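Local coordinates for aspartate aminotransferase (Leishmania major, PDB 4H51), which acts as an aspartate aminotransferase, using pyridoxal 5'-phosphate to transfer the amino group of L-aspartate to 2-oxoglutarate, at the interface of chains A and B. Residues are numbered along the deposited sequence; one frame, centred on the assembly and turned at random. Chains: chain A/B, Aspartate aminotransferase.

Contact 1: the interface of chains A and B. Residues chain A 128, 132, 279, 290; chain B 20-21, 24.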
ATOM      1  N   LEU A 128      -2.422  13.332   7.226  1.00 13.68           N
ATOM      2  CA  LEU A 128      -3.284  13.606   8.347  1.00 13.67           C
ATOM      3  C   LEU A 128      -3.047  15.002   8.941  1.00 13.77           C
ATOM      4  O   LEU A 128      -3.989  15.741   9.229  1.00 14.59           O
ATOM      5  CB  LEU A 128      -3.067  12.538   9.404  1.00 12.96           C
ATOM      6  CG  LEU A 128      -3.834  12.713  10.691  1.00 13.23           C
ATOM      7  CD1 LEU A 128      -5.341  12.701  10.443  1.00 13.02           C
ATOM      8  CD2 LEU A 128      -3.453  11.640  11.722  1.00 12.28           C
ATOM      9  N   VAL A 132      -4.868  19.600  10.255  1.00 20.78           N
ATOM     10  CA  VAL A 132      -4.816  20.295  11.526  1.00 21.27           C
ATOM     11  C   VAL A 132      -3.854  21.470  11.487  1.00 21.27           C
ATOM     12  O   VAL A 132      -3.982  22.347  12.314  1.00 20.44           O
ATOM     13  CB  VAL A 132      -4.496  19.313  12.686  1.00 22.37           C
ATOM     14  CG1 VAL A 132      -5.647  18.298  12.902  1.00 22.83           C
ATOM     15  CG2 VAL A 132      -3.293  18.492  12.372  1.00 20.91           C
ATOM     16  N   LEU A 279      -1.567   8.124  17.237  1.00 12.64           N
ATOM     17  CA  LEU A 279      -1.589   9.457  17.832  1.00 13.38           C
ATOM     18  C   LEU A 279      -2.080   9.375  19.279  1.00 14.52           C
ATOM     19  O   LEU A 279      -3.104   8.699  19.553  1.00 14.83           O
ATOM     20  CB  LEU A 279      -2.495  10.393  17.060  1.00 13.33           C
ATOM     21  CG  LEU A 279      -2.740  11.799  17.646  1.00 13.59           C
ATOM     22  CD1 LEU A 279      -1.517  12.694  17.504  1.00 13.29           C
ATOM     23  CD2 LEU A 279      -3.970  12.447  17.005  1.00 13.63           C
ATOM     24  N   VAL A 290     -10.501  11.641  14.540  1.00 16.44           N
ATOM     25  CA  VAL A 290      -9.164  11.422  13.895  1.00 15.17           C
ATOM     26  C   VAL A 290      -9.120  10.057  13.188  1.00 14.66           C
ATOM     27  O   VAL A 290      -8.655   9.949  12.033  1.00 13.13           O
ATOM     28  CB  VAL A 290      -7.982  11.510  14.910  1.00 14.98           C
ATOM     29  CG1 VAL A 290      -6.701  10.936  14.301  1.00 14.43           C
ATOM     30  CG2 VAL A 290      -7.725  12.930  15.338  1.00 15.44           C
TER
ATOM     31  N   ARG B  20      -5.301  22.431  18.623  1.00 29.60           N
ATOM     32  CA  ARG B  20      -5.312  22.284  17.169  1.00 28.60           C
ATOM     33  C   ARG B  20      -5.972  20.983  16.692  1.00 26.74           C
ATOM     34  O   ARG B  20      -6.659  20.995  15.664  1.00 25.71           O
ATOM     35  CB  ARG B  20      -3.914  22.304  16.566  1.00 30.83           C
ATOM     36  CG  ARG B  20      -3.169  23.625  16.661  1.00 33.15           C
ATOM     37  CD  ARG B  20      -1.922  23.625  15.755  1.00 33.26           C
ATOM     38  NE  ARG B  20      -1.055  24.758  16.071  1.00 35.41           N
ATOM     39  CZ  ARG B  20      -1.118  25.955  15.493  1.00 36.01           C
ATOM     40  NH1 ARG B  20      -1.982  26.210  14.514  1.00 36.23           N
ATOM     41  NH2 ARG B  20      -0.277  26.894  15.866  1.00 38.08           N
ATOM     42  N   TRP B  21      -5.717  19.869  17.385  1.00 25.92           N
ATOM     43  CA  TRP B  21      -6.361  18.609  17.051  1.00 24.75           C
ATOM     44  C   TRP B  21      -7.853  18.676  17.274  1.00 26.56           C
ATOM     45  O   TRP B  21      -8.621  18.021  16.579  1.00 24.32           O
ATOM     46  CB  TRP B  21      -5.776  17.409  17.821  1.00 23.59           C
ATOM     47  CG  TRP B  21      -4.437  16.956  17.250  1.00 21.82           C
ATOM     48  CD1 TRP B  21      -3.162  17.298  17.718  1.00 21.87           C
ATOM     49  CD2 TRP B  21      -4.199  16.088  16.090  1.00 20.31           C
ATOM     50  NE1 TRP B  21      -2.191  16.732  16.933  1.00 21.09           N
ATOM     51  CE2 TRP B  21      -2.737  15.986  15.947  1.00 19.90           C
ATOM     52  CE3 TRP B  21      -5.014  15.412  15.175  1.00 19.15           C
ATOM     53  CZ2 TRP B  21      -2.152  15.231  14.955  1.00 18.98           C
ATOM     54  CZ3 TRP B  21      -4.410  14.670  14.172  1.00 18.61           C
ATOM     55  CH2 TRP B  21      -3.014  14.574  14.058  1.00 18.44           C
ATOM     56  N   ILE B  24      -9.971  19.230  14.121  1.00 26.58           N
ATOM     57  CA  ILE B  24     -10.078  18.279  13.003  1.00 25.44           C
ATOM     58  C   ILE B  24     -11.556  17.867  12.789  1.00 25.43           C
ATOM     59  O   ILE B  24     -12.292  17.639  13.747  1.00 24.92           O
ATOM     60  CB  ILE B  24      -9.175  17.031  13.217  1.00 25.06           C
ATOM     61  CG1 ILE B  24      -8.673  16.498  11.863  1.00 23.97           C
ATOM     62  CG2 ILE B  24      -9.892  15.982  14.057  1.00 25.03           C
ATOM     63  CD1 ILE B  24      -7.793  15.285  11.969  1.00 23.34           C
TER
HETATM   64  O   HOH W   1      -6.087  22.671  13.492  1.00 28.00           O
HETATM   65  O   HOH W   2      -3.334  24.941  12.675  1.00 34.55           O
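The N-terminal helix 17-22 of chain B and the loop after it lie against chain A where helix 117-129, the loop following it, strand 274-280 and helix 284-299 come together. B:Trp21 is the inserted group. With CG anti to its carbonyl carbon (chi1 -77°) and the indole turned across that bond (chi2 97°), its six-membered ring is sent in among A:Leu279, A:Val132, A:Val290 and A:Leu128. A:Leu279 caps one face: its CD2 methyl stands 3.5 Å from the centroid of the B:Trp21 six-membered ring in a CH-pi contact, while CD1 reaches toward CZ2. A:Val132 covers the opposite face, CG2 over the six-membered ring and CG1 beside its rim, 3.7 Å from B:Trp21 CE3. A:Leu128 meets the far edge in the ring plane, A:Leu128 CG 3.9 Å from B:Trp21 CH2, its side chain at about a right angle to the indole. A:Val290 CG2 comes 3.7 Å from B:Trp21 CE3, at the rim on the A:Leu279 side. This sandwich of methyls should limit rotation of the indole. B:Ile24 extends the apolar surface, its CG1 3.7 Å from A:Val132 CG1. Beside this packing, a water 2.7 Å from A:Val132 O and 2.6 Å from B:Arg20 NH1 links the two chains. The site thus fastens the N-terminal segment of one subunit onto the body of its partner in the homodimer.

Contact 2: the interface of chains A and B. Residues chain A 283, 286, 289-290; chain B 21-24.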
ATOM      1  N   ASP A 283      -8.970  13.377  24.368  1.00 29.39           N
ATOM      2  CA  ASP A 283     -10.430  13.495  24.127  1.00 29.59           C
ATOM      3  C   ASP A 283     -11.014  12.356  23.278  1.00 27.55           C
ATOM      4  O   ASP A 283     -10.671  12.237  22.090  1.00 25.58           O
ATOM      5  CB  ASP A 283     -10.674  14.838  23.423  1.00 31.90           C
ATOM      6  CG  ASP A 283     -12.134  15.201  23.330  1.00 33.61           C
ATOM      7  OD1 ASP A 283     -12.898  14.511  22.633  1.00 33.62           O
ATOM      8  OD2 ASP A 283     -12.511  16.209  23.932  1.00 37.19           O
ATOM      9  N   LYS A 286     -12.630  13.291  19.895  1.00 23.00           N
ATOM     10  CA  LYS A 286     -11.655  13.678  18.898  1.00 23.12           C
ATOM     11  C   LYS A 286     -10.881  12.492  18.390  1.00 21.47           C
ATOM     12  O   LYS A 286     -10.543  12.459  17.201  1.00 20.03           O
ATOM     13  CB  LYS A 286     -10.710  14.760  19.381  1.00 23.66           C
ATOM     14  CG  LYS A 286     -11.398  16.067  19.693  1.00 25.72           C
ATOM     15  CD  LYS A 286     -12.419  16.538  18.655  1.00 26.67           C
ATOM     16  CE  LYS A 286     -11.808  16.711  17.265  1.00 26.00           C
ATOM     17  NZ  LYS A 286     -12.810  17.395  16.392  1.00 27.04           N
ATOM     18  N   ASP A 289     -12.980  11.075  15.672  1.00 18.18           N
ATOM     19  CA  ASP A 289     -12.903  11.946  14.507  1.00 18.13           C
ATOM     20  C   ASP A 289     -11.588  11.740  13.785  1.00 16.93           C
ATOM     21  O   ASP A 289     -11.536  11.678  12.547  1.00 16.95           O
ATOM     22  CB  ASP A 289     -12.998  13.423  14.921  1.00 18.69           C
ATOM     23  CG  ASP A 289     -14.346  13.795  15.485  1.00 20.09           C
ATOM     24  OD1 ASP A 289     -15.303  13.006  15.400  1.00 20.96           O
ATOM     25  OD2 ASP A 289     -14.412  14.882  16.063  1.00 20.13           O
ATOM     26  N   VAL A 290     -10.501  11.641  14.540  1.00 16.44           N
ATOM     27  CA  VAL A 290      -9.164  11.422  13.895  1.00 15.17           C
ATOM     28  C   VAL A 290      -9.120  10.057  13.188  1.00 14.66           C
ATOM     29  O   VAL A 290      -8.655   9.949  12.033  1.00 13.13           O
ATOM     30  CB  VAL A 290      -7.982  11.510  14.910  1.00 14.98           C
ATOM     31  CG1 VAL A 290      -6.701  10.936  14.301  1.00 14.43           C
ATOM     32  CG2 VAL A 290      -7.725  12.930  15.338  1.00 15.44           C
TER
ATOM     33  N   TRP B  21      -5.717  19.869  17.385  1.00 25.92           N
ATOM     34  CA  TRP B  21      -6.361  18.609  17.051  1.00 24.75           C
ATOM     35  C   TRP B  21      -7.853  18.676  17.274  1.00 26.56           C
ATOM     36  O   TRP B  21      -8.621  18.021  16.579  1.00 24.32           O
ATOM     37  CB  TRP B  21      -5.776  17.409  17.821  1.00 23.59           C
ATOM     38  CG  TRP B  21      -4.437  16.956  17.250  1.00 21.82           C
ATOM     39  CD1 TRP B  21      -3.162  17.298  17.718  1.00 21.87           C
ATOM     40  CD2 TRP B  21      -4.199  16.088  16.090  1.00 20.31           C
ATOM     41  NE1 TRP B  21      -2.191  16.732  16.933  1.00 21.09           N
ATOM     42  CE2 TRP B  21      -2.737  15.986  15.947  1.00 19.90           C
ATOM     43  CE3 TRP B  21      -5.014  15.412  15.175  1.00 19.15           C
ATOM     44  CZ2 TRP B  21      -2.152  15.231  14.955  1.00 18.98           C
ATOM     45  CZ3 TRP B  21      -4.410  14.670  14.172  1.00 18.61           C
ATOM     46  CH2 TRP B  21      -3.014  14.574  14.058  1.00 18.44           C
ATOM     47  N   GLN B  22      -8.262  19.435  18.281  1.00 29.44           N
ATOM     48  CA  GLN B  22      -9.681  19.670  18.550  1.00 32.77           C
ATOM     49  C   GLN B  22     -10.422  20.107  17.278  1.00 31.38           C
ATOM     50  O   GLN B  22     -11.572  19.745  17.073  1.00 33.88           O
ATOM     51  CB  GLN B  22      -9.852  20.695  19.704  1.00 35.28           C
ATOM     52  CG  GLN B  22     -11.201  20.644  20.416  1.00 38.37           C
ATOM     53  CD  GLN B  22     -11.402  19.378  21.251  1.00 42.08           C
ATOM     54  OE1 GLN B  22     -10.514  18.934  21.971  1.00 46.28           O
ATOM     55  NE2 GLN B  22     -12.595  18.806  21.169  1.00 45.51           N
ATOM     56  N   LYS B  23      -9.757  20.847  16.406  1.00 30.84           N
ATOM     57  CA  LYS B  23     -10.391  21.409  15.230  1.00 29.93           C
ATOM     58  C   LYS B  23     -10.551  20.432  14.041  1.00 29.52           C
ATOM     59  O   LYS B  23     -11.217  20.757  13.053  1.00 28.93           O
ATOM     60  CB  LYS B  23      -9.623  22.677  14.814  1.00 31.05           C
ATOM     61  N   ILE B  24      -9.971  19.230  14.121  1.00 26.58           N
ATOM     62  CA  ILE B  24     -10.078  18.279  13.003  1.00 25.44           C
ATOM     63  C   ILE B  24     -11.556  17.867  12.789  1.00 25.43           C
ATOM     64  O   ILE B  24     -12.292  17.639  13.747  1.00 24.92           O
ATOM     65  CB  ILE B  24      -9.175  17.031  13.217  1.00 25.06           C
ATOM     66  CG1 ILE B  24      -8.673  16.498  11.863  1.00 23.97           C
ATOM     67  CG2 ILE B  24      -9.892  15.982  14.057  1.00 25.03           C
ATOM     68  CD1 ILE B  24      -7.793  15.285  11.969  1.00 23.34           C
TER
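A:Lys286 reaches B:Gln22 and B:Ile24 through a folded side chain: CG is anti to the carbonyl carbon (chi1 -64°), and two further bends, at chi2 (-45°) and chi3 (-58°), curl the chain before its last bond runs out straight to the terminal amine. NZ meets acceptors from both chains. A:Lys286 NZ donates to the backbone O of B:Ile24 at 2.7 Å, approaching in the carbonyl plane, and to B:Gln22 O, also 2.7 Å from NZ, from above the plane of that carbonyl. A further partner belongs to its own chain: A:Asp289 OD2 forms a salt bridge with A:Lys286 NZ at 3.0 Å, using the anti lone pair of the carboxylate. This acid probably balances the lysine charge and helps hold NZ over the turn of chain B. The carboxamide of B:Gln22 lies against the aliphatic part of the lysine, its CD 3.7 Å from A:Lys286 CG, the two side chains crossing at about a right angle. Further along the side chain, A:Lys286 CE packs on B:Ile24 CG2, 3.8 Å away. Behind the lysine, A:Asp283 OD1 accepts from the backbone N of A:Lys286 at 3.0 Å, tethering the first turn of the helix. The site lies at the N-terminal end of helix 284-299, where A:Lys286 clasps the chain B backbone as it leaves helix 17-22, a clasp repeated on the other side of the dimer.

Contact 3: the interface of chains A and B. Residues chain A 75, 79, 81; chain B 67-68, 71, 269, 272, 312.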
ATOM      1  N   LEU A  75      -0.029 -20.987   8.776  1.00 19.27           N
ATOM      2  CA  LEU A  75      -0.509 -21.908   7.757  1.00 21.51           C
ATOM      3  C   LEU A  75      -1.391 -22.979   8.371  1.00 21.08           C
ATOM      4  O   LEU A  75      -2.470 -23.312   7.834  1.00 18.91           O
ATOM      5  CB  LEU A  75       0.667 -22.529   6.992  1.00 23.93           C
ATOM      6  CG  LEU A  75       0.410 -22.699   5.483  1.00 26.09           C
ATOM      7  CD1 LEU A  75      -0.068 -21.336   4.949  1.00 26.87           C
ATOM      8  CD2 LEU A  75       1.655 -23.155   4.718  1.00 27.77           C
ATOM      9  N   LEU A  79      -6.472 -20.012   7.870  1.00 19.93           N
ATOM     10  CA  LEU A  79      -7.076 -18.685   7.828  1.00 19.83           C
ATOM     11  C   LEU A  79      -7.567 -18.344   6.427  1.00 18.73           C
ATOM     12  O   LEU A  79      -7.110 -18.929   5.415  1.00 17.03           O
ATOM     13  CB  LEU A  79      -6.058 -17.624   8.223  1.00 20.95           C
ATOM     14  CG  LEU A  79      -5.490 -17.776   9.647  1.00 21.54           C
ATOM     15  CD1 LEU A  79      -4.386 -16.755   9.899  1.00 21.94           C
ATOM     16  CD2 LEU A  79      -6.625 -17.724  10.661  1.00 22.02           C
ATOM     17  N   TYR A  81      -8.649 -15.294   3.416  1.00 13.82           N
ATOM     18  CA  TYR A  81      -8.010 -14.147   2.792  1.00 14.00           C
ATOM     19  C   TYR A  81      -9.002 -12.998   2.614  1.00 13.09           C
ATOM     20  O   TYR A  81      -8.852 -12.182   1.714  1.00 12.17           O
ATOM     21  CB  TYR A  81      -7.506 -14.565   1.421  1.00 15.53           C
ATOM     22  CG  TYR A  81      -6.405 -15.535   1.471  1.00 17.69           C
ATOM     23  CD1 TYR A  81      -5.116 -15.096   1.515  1.00 18.84           C
ATOM     24  CD2 TYR A  81      -6.643 -16.909   1.439  1.00 18.86           C
ATOM     25  CE1 TYR A  81      -4.067 -15.988   1.569  1.00 20.33           C
ATOM     26  CE2 TYR A  81      -5.591 -17.808   1.509  1.00 20.38           C
ATOM     27  CZ  TYR A  81      -4.316 -17.331   1.576  1.00 21.13           C
ATOM     28  OH  TYR A  81      -3.216 -18.189   1.627  1.00 24.81           O
TER
ATOM     29  N   VAL B  67      -4.609 -21.704  -4.150  1.00 14.99           N
ATOM     30  CA  VAL B  67      -3.898 -20.779  -3.287  1.00 15.16           C
ATOM     31  C   VAL B  67      -3.342 -21.539  -2.102  1.00 16.14           C
ATOM     32  O   VAL B  67      -2.196 -21.305  -1.700  1.00 15.25           O
ATOM     33  CB  VAL B  67      -4.783 -19.607  -2.815  1.00 14.51           C
ATOM     34  CG1 VAL B  67      -4.126 -18.798  -1.723  1.00 14.16           C
ATOM     35  CG2 VAL B  67      -5.137 -18.716  -3.999  1.00 14.07           C
ATOM     36  N   ARG B  68      -4.144 -22.455  -1.553  1.00 17.87           N
ATOM     37  CA  ARG B  68      -3.652 -23.299  -0.464  1.00 20.31           C
ATOM     38  C   ARG B  68      -2.444 -24.082  -0.896  1.00 20.06           C
ATOM     39  O   ARG B  68      -1.489 -24.132  -0.150  1.00 19.96           O
ATOM     40  CB  ARG B  68      -4.704 -24.299   0.029  1.00 22.09           C
ATOM     41  CG  ARG B  68      -5.855 -23.670   0.739  1.00 23.88           C
ATOM     42  CD  ARG B  68      -5.411 -22.927   1.961  1.00 24.98           C
ATOM     43  NE  ARG B  68      -6.522 -22.755   2.897  1.00 27.53           N
ATOM     44  CZ  ARG B  68      -6.675 -21.708   3.711  1.00 29.51           C
ATOM     45  NH1 ARG B  68      -5.800 -20.691   3.719  1.00 30.59           N
ATOM     46  NH2 ARG B  68      -7.704 -21.677   4.534  1.00 30.98           N
ATOM     47  N   GLU B  71       0.535 -21.680  -1.065  1.00 18.35           N
ATOM     48  CA  GLU B  71       1.118 -21.308   0.223  0.50 18.67           C
ATOM     49  C   GLU B  71       2.173 -22.359   0.638  1.00 18.83           C
ATOM     50  O   GLU B  71       3.259 -22.006   1.115  1.00 18.31           O
ATOM     51  CB  GLU B  71       0.069 -21.127   1.340  0.50 19.13           C
ATOM     52  CG  GLU B  71      -0.751 -19.830   1.309  0.50 19.19           C
ATOM     53  CD  GLU B  71      -0.144 -18.660   2.103  0.50 19.19           C
ATOM     54  OE1 GLU B  71       1.032 -18.740   2.505  0.50 19.55           O
ATOM     55  OE2 GLU B  71      -0.855 -17.637   2.346  0.50 19.93           O
ATOM     56  N   LEU B 269      -7.518 -13.224  -3.371  1.00 10.91           N
ATOM     57  CA  LEU B 269      -6.429 -12.715  -2.542  1.00 10.79           C
ATOM     58  C   LEU B 269      -6.759 -11.347  -1.935  1.00 10.56           C
ATOM     59  O   LEU B 269      -5.895 -10.497  -1.803  1.00 10.49           O
ATOM     60  CB  LEU B 269      -5.113 -12.650  -3.333  1.00 10.87           C
ATOM     61  CG  LEU B 269      -4.582 -13.987  -3.851  1.00 11.33           C
ATOM     62  CD1 LEU B 269      -3.313 -13.828  -4.673  1.00 11.85           C
ATOM     63  CD2 LEU B 269      -4.317 -14.906  -2.671  1.00 11.78           C
ATOM     64  N   GLU B 272      -4.362  -9.802   0.627  1.00 10.74           N
ATOM     65  CA  GLU B 272      -2.934  -9.678   0.315  1.00 11.69           C
ATOM     66  C   GLU B 272      -2.586  -8.562  -0.694  1.00 11.44           C
ATOM     67  O   GLU B 272      -1.401  -8.243  -0.898  1.00 11.97           O
ATOM     68  CB  GLU B 272      -2.387 -11.013  -0.158  1.00 13.40           C
ATOM     69  CG  GLU B 272      -2.553 -12.137   0.880  1.00 15.53           C
ATOM     70  CD  GLU B 272      -2.178 -11.729   2.307  1.00 17.43           C
ATOM     71  OE1 GLU B 272      -1.093 -11.099   2.568  1.00 20.90           O
ATOM     72  OE2 GLU B 272      -2.989 -12.014   3.214  1.00 19.35           O
ATOM     73  N   LEU B 312       2.380 -15.553  -4.229  1.00 12.41           N
ATOM     74  CA  LEU B 312       1.338 -16.538  -4.432  1.00 12.15           C
ATOM     75  C   LEU B 312       0.807 -16.524  -5.885  1.00 12.60           C
ATOM     76  O   LEU B 312       0.712 -17.561  -6.559  1.00 12.57           O
ATOM     77  CB  LEU B 312       0.161 -16.335  -3.463  1.00 11.92           C
ATOM     78  CG  LEU B 312       0.360 -16.656  -1.965  1.00 12.08           C
ATOM     79  CD1 LEU B 312      -0.812 -16.130  -1.126  1.00 11.68           C
ATOM     80  CD2 LEU B 312       0.580 -18.170  -1.744  1.00 12.70           C
TER
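A:Tyr81 and B:Glu71 point at each other from opposite directions, phenol hydroxyl to carboxylate, with ring and carboxylate planes 30° apart. The hydroxyl OH of A:Tyr81 donates to B:Glu71 OE2 at 2.5 Å, a short bond; B:Glu71 OE2 accepts through its anti lone pair and lies at the edge of the ring, in its plane. B:Glu71 gets there by a bend at chi2 (-90°), which folds the carboxylate back toward the phenol, and its CB in turn receives A:Leu75 CD1 at 3.6 Å. Two methyls back the same face of the ring from different ends: B:Val67 CG1, 3.6 Å from A:Tyr81 CZ, under the hydroxyl end, and B:Leu269 CD2 near the CD1-CE1 side. B:Glu272 CG touches the ring at CD1, with the glutamate carboxylate turned almost perpendicular to the phenol. B:Arg68 grips the same stretch of chain A through its backbone: NH1 and NH2 both donate to A:Leu79 O, at 2.8 Å and 2.9 Å. That oxygen lies in the guanidinium plane; NH1 lies nearly on the extension of the carbonyl bond, NH2 well above the carbonyl plane. Two donors to one oxygen should fix both groups. The end of helix 65-76 of chain A and the loop after it dock on helix 65-76 and on residues 269-272 of chain B, four residues and more along the sequence from the cofactor-carrying B:Lys265.

Contact 1 and contact 2 are two parts of one patch, the centres of their C-alpha atoms about 5 Å apart and A:Val290, B:Trp21 and B:Ile24 common to both: the first is mainly apolar, the second adds a charged clasp on the same N-terminal segment. Contact 3, measured between the same centres, lies about 37 Å from contact 1 and 38 Å from contact 2, shares no residue with them, and joins the subunit bodies through both copies of helix 65-76. The homodimer is therefore held both by an exchanged N-terminal arm and by a separate region that includes a segment close in sequence to the cofactor lysine.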